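Local coordinates for protein yahD a copper inducible hydrolase (Lactococcus lactis subsp. lactis, PDB 3OG9) that is a copper-inducible protein of the alpha/beta-hydrolase fold, probably a hydrolase, that binds D-malate in a pocket at its likely active site, at residues His23-Glu29 with Ser47-Arg51; Asn58-Lys62 with Asn111-Val115; Ile107-Asn111 with Gly190-Thr194; Phe133-Gln137 with Asp160-Pro164. All coordinates share one frame; numbering follows the deposited sequence. Where two conformers were deposited one is given.

In the fold
The four contacts gather at the carboxyl ends of the parallel strands of a mixed seven-stranded alpha/beta-hydrolase sheet, where the malate pocket lies. Contact 1 closes before contact 2 opens; their centres are about 8 Å apart, and the hydroxyl of Tyr60 in contact 2 reaches the carbonyl of Ile48 in contact 1. Contact 3 shares Asn111 with contact 2, at the turn from strand 105-109 into helix 111-121. Contact 4 is nested within the loop that contact 3 closes, about 8 Å from it between centres, and His191 meets Asp160 between them. Contacts 1 and 4 are about 17 Å apart between centres. The four together draw distant loops round one pocket, flanked by a probable Ser-His-Asp triad.

Contact 1 of 4, residues His23-Glu29 with Ser47-Arg51; sequences HSTGGDE and SIRGR. With MLT (D-malate), chain C.
Glu29 O receives the hydroxyl of Ser47, with OG 2.6 Å from that oxygen, a short bond that ties the end of strand 45-48 to the loop following strand 19-22. Serine suits the place because its small side chain reaches a backbone acceptor close by. The carboxylate of Glu29 is gripped side-on by Arg49: NE lies 2.8 Å from OE1, while NH2 meets the syn lone pair of OE2 at 3.1 Å. The two flat groups are turned 31° apart. Were Arg49 an alanine, both nitrogens of this grip would be gone, and the Glu29 carboxylate would probably be left without its charge mate and able to turn. In this alpha/beta-hydrolase fold the loop 23-29 leads from the sheet to the malate pocket. His23 NE2 accepts the backbone N-H of Gly50 at 3.0 Å, almost straight (178°), so ND1 carries the proton and gives it to Ser24 O. ND1 and Gly27 N reach this oxygen from opposite faces of its carbonyl plane, the second bond closing a type II turn. Gly26 has backbone angles at which a CB would jam against the preceding carbonyl. Thr25, second in the turn, donates from OG1 to malate O5 at 2.7 Å.

Contact 2 of 4, residues Asn58-Lys62 with Asn111-Val115; sequences NRYFK and NGANV. With MLT (D-malate), chain C.
The loop 58-62 runs past the first turn of helix 111-121, with Tyr60 and Gly112 closest at their CA atoms, 6.8 Å apart. This helix follows the probable nucleophile elbow of the alpha/beta-hydrolase fold, and the facing loop brings an arginine to the malate pocket. Asn111 links the two. With its CG anti to the backbone N (chi1 -167°), its amide extends toward the loop and uses both ends: OD1 accepts Tyr60 N at 2.7 Å in the carbonyl plane, and ND2 donates to malate O2. An asparagine suits the place because it offers an acceptor and a donor on one flat group. Arg59 passes its guanidinium over Asn111, whose amide lies against one face with the planes 39° apart; NH2 and ND2, both donors, are merely packed together. Phe61 O takes NE and NH2 of Arg59; NH2 also joins NH1 in donating to malate O1, each at 2.8 Å, an arrangement well suited to the carboxylate bound here. Phe61 and Tyr60 supply the apolar side: in one of its two modelled conformers, Val115 has CG2 3.6 Å from Tyr60 CB and at the edge of the Phe61 ring. The Tyr60 ring lies close to the helix at Gly112, CE2 3.7 Å from its CA. About one turn on from Asn111, Asn114 ND2 donates to malate O2 at 2.8 Å.

Contact 3 of 4, residues Ile107-Asn111 with Gly190-Thr194; sequences IGYSN and GHQLT. Unlike the reference sequence in segment 190-194: Thr194 (reference Met). With MLT (D-malate), chain C.
The probable nucleophile elbow of an alpha/beta hydrolase, the Gly-Tyr-Ser-Asn-Gly sequence at the end of strand 105-109, meets the loop carrying the histidine of the probable Ser-His-Asp triad. Ser110 adopts the strained backbone of such an elbow, with phi at 55°, which lifts its side chain out toward the pocket. OG stands anti to the backbone N (chi1 -160°) and faces the edge of the His191 ring, 2.3 Å from NE2. This separation is very short and its exact length doubtful; in such a hydrogen bond either atom could be the donor. Malate O4 comes to the same place, 2.6 Å from Ser110 OG, and NE2 of His191 gives it a weak bond. The pair is consistent with the nucleophile and base of alpha/beta hydrolases. Beside them Tyr109 packs against the histidine loop. Leu193 CB lies over one face of its ring, 3.9 Å from the centroid, in a CH-pi contact, while Ser110 CB lies against the opposite face. Tyr109 OH is 3.0 Å from His191 O, which approaches in the ring plane. The contact joins the sheet's central strand 105-109 to the loop before helix 195-208, with Phe133 of neighbouring strand 129-133 packing against Tyr109 and Leu193.

Contact 4 of 4, residues Phe133-Gln137 with Asp160-Pro164; sequences FHGMQ and DMIVP
Met136, in the loop after strand 129-133, reaches across to loop 160-164, which follows the neighbouring strand 151-156; its CB lies 4.0 Å from Val163 CG2. CG lies between the backbone N and the carbonyl carbon (chi1 69°), and the chain bends again about the CG-SD bond to bring CE beside Ile162 O, 3.6 Å away, and to Pro164 CD at 4.2 Å. A methionine suits this place because an unbranched, flexible chain can follow the surface of the other loop; it also touches the malate. Val163 sets its two methyls against Gly135 O and Met136 CB. On the polar side a water bridges the loops, lying in the His134 ring plane 2.8 Å from ND1 and donating to Asp160 OD2 at 2.6 Å. Asp160 OD1 accepts Ile162 N at 2.7 Å, an Asx turn, while OD2 also takes ND1 of His191, as the acid of a probable catalytic triad. With an alanine at Asp160, His191 ND1 loses this acceptor, and its ring would probably be freer to turn. His134 NE2 bonds Glu197. The direct touches put methyls on carbon and on backbone carbonyl oxygens, without hydrogen bonds, whereas the Asp160 carboxylate is held through both oxygens.

Contact 1 of 4, residues His23-Glu29 with Ser47-Arg51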
loop_
_atom_site.group_PDB
_atom_site.type_symbol
_atom_site.label_atom_id
_atom_site.label_comp_id
_atom_site.label_asym_id
_atom_site.label_seq_id
_atom_site.Cartn_x
_atom_site.Cartn_y
_atom_site.Cartn_z
ATOM N N HIS A 23 -1.048 6.057 -3.828
ATOM C CA HIS A 23 -2.388 6.702 -3.889
ATOM C C HIS A 23 -3.540 5.766 -4.279
ATOM O O HIS A 23 -3.308 4.647 -4.749
ATOM C CB HIS A 23 -2.336 7.911 -4.865
ATOM C CG HIS A 23 -2.002 7.541 -6.287
ATOM N ND1 HIS A 23 -2.906 6.926 -7.131
ATOM C CD2 HIS A 23 -0.861 7.678 -7.002
ATOM C CE1 HIS A 23 -2.338 6.710 -8.305
ATOM N NE2 HIS A 23 -1.102 7.167 -8.256
ATOM N N SER A 24 -4.782 6.221 -4.065
ATOM C CA SER A 24 -5.957 5.462 -4.483
ATOM C C SER A 24 -6.238 5.715 -5.954
ATOM O O SER A 24 -5.591 6.533 -6.585
ATOM C CB SER A 24 -7.196 5.917 -3.679
ATOM O OG SER A 24 -7.422 7.301 -3.949
ATOM N N THR A 25 -7.260 5.044 -6.489
ATOM C CA THR A 25 -7.687 5.299 -7.858
ATOM C C THR A 25 -8.090 6.742 -7.980
ATOM O O THR A 25 -8.873 7.257 -7.172
ATOM C CB THR A 25 -8.877 4.393 -8.240
ATOM O OG1 THR A 25 -8.470 3.023 -8.174
ATOM C CG2 THR A 25 -9.357 4.678 -9.669
ATOM N N GLY A 26 -7.546 7.399 -8.993
ATOM C CA GLY A 26 -7.845 8.796 -9.244
ATOM C C GLY A 26 -6.978 9.737 -8.428
ATOM O O GLY A 26 -7.086 10.941 -8.594
ATOM N N GLY A 27 -6.152 9.204 -7.517
ATOM C CA GLY A 27 -5.232 10.024 -6.756
ATOM C C GLY A 27 -3.983 10.337 -7.544
ATOM O O GLY A 27 -3.875 9.993 -8.737
ATOM N N ASP A 28 -3.046 11.021 -6.904
ATOM C CA ASP A 28 -1.752 11.264 -7.509
ATOM C C ASP A 28 -0.653 11.264 -6.442
ATOM O O ASP A 28 -0.912 10.994 -5.277
ATOM C CB ASP A 28 -1.762 12.570 -8.335
ATOM C CG ASP A 28 -1.940 13.821 -7.477
ATOM O OD1 ASP A 28 -1.646 13.813 -6.246
ATOM O OD2 ASP A 28 -2.365 14.849 -8.054
ATOM N N GLU A 29 0.560 11.613 -6.852
ATOM C CA GLU A 29 1.714 11.581 -5.948
ATOM C C GLU A 29 1.609 12.532 -4.732
ATOM O O GLU A 29 2.338 12.351 -3.755
ATOM C CB GLU A 29 3.041 11.762 -6.722
ATOM C CG GLU A 29 3.243 13.105 -7.355
ATOM C CD GLU A 29 2.554 13.255 -8.695
ATOM O OE1 GLU A 29 1.607 12.484 -9.021
ATOM O OE2 GLU A 29 2.944 14.192 -9.429
ATOM N N SER A 47 6.935 9.391 -2.785
ATOM C CA SER A 47 5.554 9.140 -3.250
ATOM C C SER A 47 5.564 9.028 -4.755
ATOM O O SER A 47 5.930 9.978 -5.423
ATOM C CB SER A 47 4.648 10.303 -2.815
ATOM O OG SER A 47 3.286 10.040 -3.143
ATOM N N ILE A 48 5.168 7.870 -5.294
ATOM C CA ILE A 48 5.285 7.595 -6.728
ATOM C C ILE A 48 3.889 7.390 -7.371
ATOM O O ILE A 48 3.099 6.569 -6.872
ATOM C CB ILE A 48 6.155 6.309 -6.978
ATOM C CG1 ILE A 48 7.594 6.487 -6.456
ATOM C CG2 ILE A 48 6.166 5.913 -8.486
ATOM C CD1 ILE A 48 8.353 5.157 -6.318
ATOM N N ARG A 49 3.606 8.122 -8.458
ATOM C CA ARG A 49 2.328 8.013 -9.167
ATOM C C ARG A 49 2.255 6.714 -9.972
ATOM O O ARG A 49 3.234 6.300 -10.566
ATOM C CB ARG A 49 2.118 9.203 -10.126
ATOM C CG ARG A 49 0.656 9.346 -10.652
ATOM C CD ARG A 49 0.604 10.222 -11.887
ATOM N NE ARG A 49 0.975 11.598 -11.571
ATOM C CZ ARG A 49 0.947 12.611 -12.432
ATOM N NH1 ARG A 49 0.555 12.424 -13.689
ATOM N NH2 ARG A 49 1.305 13.824 -12.029
ATOM N N GLY A 50 1.086 6.095 -10.003
ATOM C CA GLY A 50 0.845 4.939 -10.857
ATOM C C GLY A 50 0.968 5.355 -12.322
ATOM O O GLY A 50 0.732 6.514 -12.681
ATOM N N ARG A 51 1.332 4.403 -13.171
ATOM C CA ARG A 51 1.591 4.680 -14.590
ATOM C C ARG A 51 0.343 4.547 -15.475
ATOM O O ARG A 51 0.377 4.958 -16.631
ATOM C CB ARG A 51 2.643 3.716 -15.108
ATOM C CG ARG A 51 4.026 4.003 -14.599
ATOM C CD ARG A 51 5.066 3.428 -15.568
ATOM N NE ARG A 51 4.908 1.992 -15.788
ATOM C CZ ARG A 51 5.715 1.292 -16.574
ATOM N NH1 ARG A 51 6.726 1.909 -17.170
ATOM N NH2 ARG A 51 5.522 0.003 -16.768
HETATM C C1 MLT C . -8.120 -1.801 -7.047
HETATM O O1 MLT C . -8.150 -1.605 -8.292
HETATM O O2 MLT C . -7.025 -1.852 -6.436
HETATM C C2 MLT C . -9.407 -2.003 -6.278
HETATM O O3 MLT C . -10.537 -2.004 -7.133
HETATM C C3 MLT C . -9.570 -0.965 -5.167
HETATM C C4 MLT C . -9.769 0.441 -5.682
HETATM O O4 MLT C . -10.545 1.180 -5.038
HETATM O O5 MLT C . -9.192 0.915 -6.696
HETATM O O HOH W 1 -0.049 10.037 -2.674
#

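Contact 2 of 4, residues Asn58-Lys62 with Asn111-Val115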
loop_
_atom_site.group_PDB
_atom_site.type_symbol
_atom_site.label_atom_id
_atom_site.label_comp_id
_atom_site.label_asym_id
_atom_site.label_seq_id
_atom_site.Cartn_x
_atom_site.Cartn_y
_atom_site.Cartn_z
ATOM N N ASN A 58 -5.865 8.131 -12.592
ATOM C CA ASN A 58 -4.576 7.523 -12.228
ATOM C C ASN A 58 -4.794 6.210 -11.483
ATOM O O ASN A 58 -5.640 6.157 -10.596
ATOM C CB ASN A 58 -3.752 8.480 -11.344
ATOM C CG ASN A 58 -3.317 9.726 -12.074
ATOM O OD1 ASN A 58 -3.195 9.732 -13.304
ATOM N ND2 ASN A 58 -3.027 10.780 -11.321
ATOM N N ARG A 59 -4.027 5.177 -11.832
ATOM C CA ARG A 59 -4.098 3.847 -11.179
ATOM C C ARG A 59 -2.744 3.160 -11.291
ATOM O O ARG A 59 -1.927 3.530 -12.140
ATOM C CB ARG A 59 -5.127 2.930 -11.873
ATOM C CG ARG A 59 -6.594 3.171 -11.545
ATOM C CD ARG A 59 -7.476 2.132 -12.261
ATOM N NE ARG A 59 -6.979 0.800 -11.958
ATOM C CZ ARG A 59 -7.316 0.096 -10.877
ATOM N NH1 ARG A 59 -8.196 0.567 -10.009
ATOM N NH2 ARG A 59 -6.766 -1.089 -10.664
ATOM N N TYR A 60 -2.521 2.132 -10.471
ATOM C CA TYR A 60 -1.279 1.348 -10.556
ATOM C C TYR A 60 -1.304 0.186 -11.529
ATOM O O TYR A 60 -0.247 -0.290 -11.939
ATOM C CB TYR A 60 -0.849 0.854 -9.178
ATOM C CG TYR A 60 -0.333 1.984 -8.348
ATOM C CD1 TYR A 60 0.981 2.440 -8.492
ATOM C CD2 TYR A 60 -1.199 2.669 -7.461
ATOM C CE1 TYR A 60 1.437 3.527 -7.746
ATOM C CE2 TYR A 60 -0.734 3.752 -6.708
ATOM C CZ TYR A 60 0.569 4.156 -6.843
ATOM O OH TYR A 60 1.018 5.234 -6.105
ATOM N N PHE A 61 -2.485 -0.282 -11.909
ATOM C CA PHE A 61 -2.588 -1.419 -12.853
ATOM C C PHE A 61 -3.974 -1.403 -13.475
ATOM O O PHE A 61 -4.872 -0.724 -12.982
ATOM C CB PHE A 61 -2.268 -2.783 -12.160
ATOM C CG PHE A 61 -3.284 -3.186 -11.143
ATOM C CD1 PHE A 61 -4.435 -3.883 -11.528
ATOM C CD2 PHE A 61 -3.144 -2.800 -9.821
ATOM C CE1 PHE A 61 -5.419 -4.223 -10.605
ATOM C CE2 PHE A 61 -4.143 -3.141 -8.870
ATOM C CZ PHE A 61 -5.280 -3.874 -9.271
ATOM N N LYS A 62 -4.123 -2.092 -14.597
ATOM C CA LYS A 62 -5.356 -2.001 -15.393
ATOM C C LYS A 62 -6.485 -2.844 -14.817
ATOM O O LYS A 62 -6.238 -3.859 -14.148
ATOM C CB LYS A 62 -5.068 -2.470 -16.817
ATOM C CG LYS A 62 -4.225 -1.489 -17.606
ATOM C CD LYS A 62 -3.664 -2.148 -18.872
ATOM C CE LYS A 62 -4.563 -1.934 -20.071
ATOM N NZ LYS A 62 -5.810 -2.740 -20.054
ATOM N N ASN A 111 -6.361 1.393 -4.090
ATOM C CA ASN A 111 -5.448 0.893 -5.155
ATOM C C ASN A 111 -3.958 0.803 -4.745
ATOM O O ASN A 111 -3.324 -0.261 -4.882
ATOM C CB ASN A 111 -5.629 1.731 -6.434
ATOM C CG ASN A 111 -4.974 1.111 -7.660
ATOM O OD1 ASN A 111 -4.321 1.805 -8.432
ATOM N ND2 ASN A 111 -5.207 -0.184 -7.887
ATOM N N GLY A 112 -3.388 1.901 -4.230
ATOM C CA GLY A 112 -1.967 1.867 -3.777
ATOM C C GLY A 112 -1.692 0.846 -2.655
ATOM O O GLY A 112 -0.659 0.178 -2.641
ATOM N N ALA A 113 -2.616 0.733 -1.706
ATOM C CA ALA A 113 -2.487 -0.209 -0.590
ATOM C C ALA A 113 -2.458 -1.658 -1.124
ATOM O O ALA A 113 -1.675 -2.497 -0.668
ATOM C CB ALA A 113 -3.655 -0.013 0.380
ATOM N N ASN A 114 -3.304 -1.926 -2.114
ATOM C CA ASN A 114 -3.423 -3.245 -2.739
ATOM C C ASN A 114 -2.152 -3.676 -3.422
ATOM O O ASN A 114 -1.740 -4.850 -3.322
ATOM C CB ASN A 114 -4.604 -3.219 -3.747
ATOM C CG ASN A 114 -5.924 -3.046 -3.047
ATOM O OD1 ASN A 114 -5.989 -3.272 -1.845
ATOM N ND2 ASN A 114 -6.989 -2.665 -3.781
ATOM N N VAL A 115 -1.523 -2.712 -4.086
ATOM C CA VAL A 115 -0.296 -2.922 -4.829
ATOM C C VAL A 115 0.877 -3.170 -3.882
ATOM O O VAL A 115 1.697 -4.081 -4.119
ATOM C CB VAL A 115 -0.099 -1.741 -5.820
ATOM C CG1 VAL A 115 1.362 -1.495 -6.201
ATOM C CG2 VAL A 115 -0.954 -2.002 -7.058
HETATM C C1 MLT C . -8.120 -1.801 -7.047
HETATM O O1 MLT C . -8.150 -1.605 -8.292
HETATM O O2 MLT C . -7.025 -1.852 -6.436
HETATM C C2 MLT C . -9.407 -2.003 -6.278
HETATM O O3 MLT C . -10.537 -2.004 -7.133
HETATM C C3 MLT C . -9.570 -0.965 -5.167
HETATM C C4 MLT C . -9.769 0.441 -5.682
HETATM O O4 MLT C . -10.545 1.180 -5.038
HETATM O O5 MLT C . -9.192 0.915 -6.696
#

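Contact 3 of 4, residues Ile107-Asn111 with Gly190-Thr194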
loop_
_atom_site.group_PDB
_atom_site.type_symbol
_atom_site.label_atom_id
_atom_site.label_comp_id
_atom_site.label_asym_id
_atom_site.label_seq_id
_atom_site.Cartn_x
_atom_site.Cartn_y
_atom_site.Cartn_z
ATOM N N ILE A 107 2.828 3.159 2.952
ATOM C CA ILE A 107 1.535 3.715 3.370
ATOM C C ILE A 107 0.715 3.871 2.101
ATOM O O ILE A 107 1.075 4.643 1.212
ATOM C CB ILE A 107 1.686 5.092 4.083
ATOM C CG1 ILE A 107 2.620 4.982 5.317
ATOM C CG2 ILE A 107 0.283 5.607 4.514
ATOM C CD1 ILE A 107 2.944 6.322 5.987
ATOM N N GLY A 108 -0.360 3.098 1.987
ATOM C CA GLY A 108 -1.167 3.117 0.776
ATOM C C GLY A 108 -2.626 3.254 1.122
ATOM O O GLY A 108 -3.071 2.913 2.242
ATOM N N TYR A 109 -3.393 3.729 0.159
ATOM C CA TYR A 109 -4.830 3.829 0.328
ATOM C C TYR A 109 -5.477 3.165 -0.895
ATOM O O TYR A 109 -5.143 3.517 -2.022
ATOM C CB TYR A 109 -5.212 5.299 0.431
ATOM C CG TYR A 109 -6.704 5.600 0.386
ATOM C CD1 TYR A 109 -7.640 4.715 0.926
ATOM C CD2 TYR A 109 -7.164 6.783 -0.200
ATOM C CE1 TYR A 109 -9.012 5.002 0.891
ATOM C CE2 TYR A 109 -8.525 7.084 -0.240
ATOM C CZ TYR A 109 -9.437 6.184 0.289
ATOM O OH TYR A 109 -10.780 6.489 0.238
ATOM N N SER A 110 -6.363 2.198 -0.654
ATOM C CA SER A 110 -7.139 1.540 -1.737
ATOM C C SER A 110 -6.232 0.948 -2.834
ATOM O O SER A 110 -5.370 0.125 -2.539
ATOM C CB SER A 110 -8.154 2.546 -2.288
ATOM O OG SER A 110 -9.215 1.886 -2.973
ATOM N N ASN A 111 -6.361 1.393 -4.090
ATOM C CA ASN A 111 -5.448 0.893 -5.155
ATOM C C ASN A 111 -3.958 0.803 -4.745
ATOM O O ASN A 111 -3.324 -0.261 -4.882
ATOM C CB ASN A 111 -5.629 1.731 -6.434
ATOM C CG ASN A 111 -4.974 1.111 -7.660
ATOM O OD1 ASN A 111 -4.321 1.805 -8.432
ATOM N ND2 ASN A 111 -5.207 -0.184 -7.887
ATOM N N GLY A 190 -17.476 3.104 4.987
ATOM C CA GLY A 190 -17.248 2.379 3.742
ATOM C C GLY A 190 -15.814 2.524 3.240
ATOM O O GLY A 190 -14.904 2.518 4.036
ATOM N N HIS A 191 -15.631 2.692 1.933
ATOM C CA HIS A 191 -14.282 2.756 1.329
ATOM C C HIS A 191 -13.526 4.044 1.645
ATOM O O HIS A 191 -12.300 4.156 1.370
ATOM C CB HIS A 191 -14.374 2.588 -0.203
ATOM C CG HIS A 191 -13.134 2.028 -0.843
ATOM N ND1 HIS A 191 -12.627 0.789 -0.530
ATOM C CD2 HIS A 191 -12.339 2.521 -1.826
ATOM C CE1 HIS A 191 -11.547 0.558 -1.257
ATOM N NE2 HIS A 191 -11.350 1.596 -2.052
ATOM N N GLN A 192 -14.239 5.029 2.205
ATOM C CA GLN A 192 -13.626 6.340 2.472
ATOM C C GLN A 192 -12.554 6.307 3.567
ATOM O O GLN A 192 -12.789 5.777 4.658
ATOM C CB GLN A 192 -14.718 7.306 2.909
ATOM C CG GLN A 192 -14.277 8.738 3.164
ATOM C CD GLN A 192 -15.484 9.669 3.218
ATOM O OE1 GLN A 192 -16.081 9.863 4.278
ATOM N NE2 GLN A 192 -15.875 10.203 2.058
ATOM N N LEU A 193 -11.404 6.924 3.304
ATOM C CA LEU A 193 -10.374 7.100 4.326
ATOM C C LEU A 193 -10.838 8.063 5.449
ATOM O O LEU A 193 -11.252 9.199 5.182
ATOM C CB LEU A 193 -9.088 7.603 3.679
ATOM C CG LEU A 193 -7.874 7.723 4.617
ATOM C CD1 LEU A 193 -7.409 6.315 4.927
ATOM C CD2 LEU A 193 -6.750 8.549 3.968
ATOM N N THR A 194 -10.769 7.627 6.707
ATOM C CA THR A 194 -11.274 8.448 7.805
ATOM C C THR A 194 -10.155 9.009 8.663
ATOM O O THR A 194 -9.032 8.419 8.765
ATOM C CB THR A 194 -12.183 7.638 8.759
ATOM O OG1 THR A 194 -11.350 6.724 9.470
ATOM C CG2 THR A 194 -13.265 6.872 7.998
HETATM C C1 MLT C . -8.120 -1.801 -7.047
HETATM O O1 MLT C . -8.150 -1.605 -8.292
HETATM O O2 MLT C . -7.025 -1.852 -6.436
HETATM C C2 MLT C . -9.407 -2.003 -6.278
HETATM O O3 MLT C . -10.537 -2.004 -7.133
HETATM C C3 MLT C . -9.570 -0.965 -5.167
HETATM C C4 MLT C . -9.769 0.441 -5.682
HETATM O O4 MLT C . -10.545 1.180 -5.038
HETATM O O5 MLT C . -9.192 0.915 -6.696
#

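Contact 4 of 4, residues Phe133-Gln137 with Asp160-Pro164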
loop_
_atom_site.group_PDB
_atom_site.type_symbol
_atom_site.label_atom_id
_atom_site.label_comp_id
_atom_site.label_asym_id
_atom_site.label_seq_id
_atom_site.Cartn_x
_atom_site.Cartn_y
_atom_site.Cartn_z
ATOM N N PHE A 133 -4.626 1.275 4.089
ATOM C CA PHE A 133 -6.002 1.730 4.324
ATOM C C PHE A 133 -6.943 1.216 3.264
ATOM O O PHE A 133 -6.755 1.489 2.069
ATOM C CB PHE A 133 -6.083 3.250 4.389
ATOM C CG PHE A 133 -5.214 3.873 5.470
ATOM C CD1 PHE A 133 -5.522 3.712 6.820
ATOM C CD2 PHE A 133 -4.101 4.656 5.129
ATOM C CE1 PHE A 133 -4.706 4.309 7.831
ATOM C CE2 PHE A 133 -3.287 5.254 6.135
ATOM C CZ PHE A 133 -3.590 5.082 7.467
ATOM N N HIS A 134 -7.940 0.455 3.705
ATOM C CA HIS A 134 -8.961 -0.122 2.826
ATOM C C HIS A 134 -8.393 -0.946 1.674
ATOM O O HIS A 134 -8.811 -0.813 0.504
ATOM C CB HIS A 134 -9.940 0.975 2.367
ATOM C CG HIS A 134 -10.573 1.653 3.529
ATOM N ND1 HIS A 134 -11.478 1.008 4.340
ATOM C CD2 HIS A 134 -10.337 2.856 4.102
ATOM C CE1 HIS A 134 -11.793 1.795 5.355
ATOM N NE2 HIS A 134 -11.120 2.925 5.228
ATOM N N GLY A 135 -7.461 -1.827 2.044
ATOM C CA GLY A 135 -6.854 -2.758 1.121
ATOM C C GLY A 135 -7.655 -4.055 0.978
ATOM O O GLY A 135 -8.622 -4.337 1.736
ATOM N N MET A 136 -7.221 -4.876 0.017
ATOM C CA MET A 136 -7.884 -6.121 -0.288
ATOM C C MET A 136 -6.925 -7.075 -0.952
ATOM O O MET A 136 -5.843 -6.675 -1.372
ATOM C CB MET A 136 -9.060 -5.854 -1.231
ATOM C CG MET A 136 -8.652 -5.417 -2.666
ATOM S SD MET A 136 -10.063 -4.701 -3.529
ATOM C CE MET A 136 -11.210 -6.021 -3.377
ATOM N N GLN A 137 -7.337 -8.346 -1.058
ATOM C CA GLN A 137 -6.582 -9.313 -1.853
ATOM C C GLN A 137 -6.853 -9.105 -3.366
ATOM O O GLN A 137 -8.007 -9.085 -3.782
ATOM C CB GLN A 137 -6.965 -10.738 -1.410
ATOM C CG GLN A 137 -6.159 -11.798 -2.108
ATOM C CD GLN A 137 -6.716 -13.164 -1.945
ATOM O OE1 GLN A 137 -7.827 -13.464 -2.418
ATOM N NE2 GLN A 137 -5.949 -14.029 -1.286
ATOM N N ASP A 160 -18.066 -1.198 3.416
ATOM C CA ASP A 160 -17.311 -0.967 2.195
ATOM C C ASP A 160 -17.843 -1.858 1.082
ATOM O O ASP A 160 -17.638 -3.070 1.102
ATOM C CB ASP A 160 -15.825 -1.245 2.452
ATOM C CG ASP A 160 -14.939 -0.801 1.321
ATOM O OD1 ASP A 160 -15.444 -0.648 0.192
ATOM O OD2 ASP A 160 -13.730 -0.657 1.547
ATOM N N MET A 161 -18.515 -1.261 0.094
ATOM C CA MET A 161 -19.060 -2.022 -1.030
ATOM C C MET A 161 -17.921 -2.620 -1.870
ATOM O O MET A 161 -18.099 -3.640 -2.544
ATOM N N ILE A 162 -16.750 -1.999 -1.814
ATOM C CA ILE A 162 -15.652 -2.362 -2.695
ATOM C C ILE A 162 -14.867 -3.572 -2.204
ATOM O O ILE A 162 -14.356 -4.356 -3.018
ATOM C CB ILE A 162 -14.748 -1.117 -3.005
ATOM C CG1 ILE A 162 -15.621 -0.068 -3.702
ATOM C CG2 ILE A 162 -13.520 -1.506 -3.863
ATOM C CD1 ILE A 162 -15.044 1.286 -3.812
ATOM N N VAL A 163 -14.771 -3.734 -0.882
ATOM C CA VAL A 163 -14.012 -4.832 -0.326
ATOM C C VAL A 163 -14.983 -5.802 0.362
ATOM O O VAL A 163 -15.486 -5.503 1.439
ATOM C CB VAL A 163 -12.922 -4.348 0.679
ATOM C CG1 VAL A 163 -12.188 -5.537 1.345
ATOM C CG2 VAL A 163 -11.938 -3.381 -0.004
ATOM N N PRO A 164 -15.235 -6.962 -0.259
ATOM C CA PRO A 164 -16.019 -8.023 0.354
ATOM C C PRO A 164 -15.368 -8.532 1.640
ATOM O O PRO A 164 -14.129 -8.646 1.714
ATOM C CB PRO A 164 -15.972 -9.145 -0.692
ATOM C CG PRO A 164 -15.705 -8.452 -1.988
ATOM C CD PRO A 164 -14.772 -7.332 -1.614
HETATM O O HOH W 2 -12.507 -1.555 3.652
#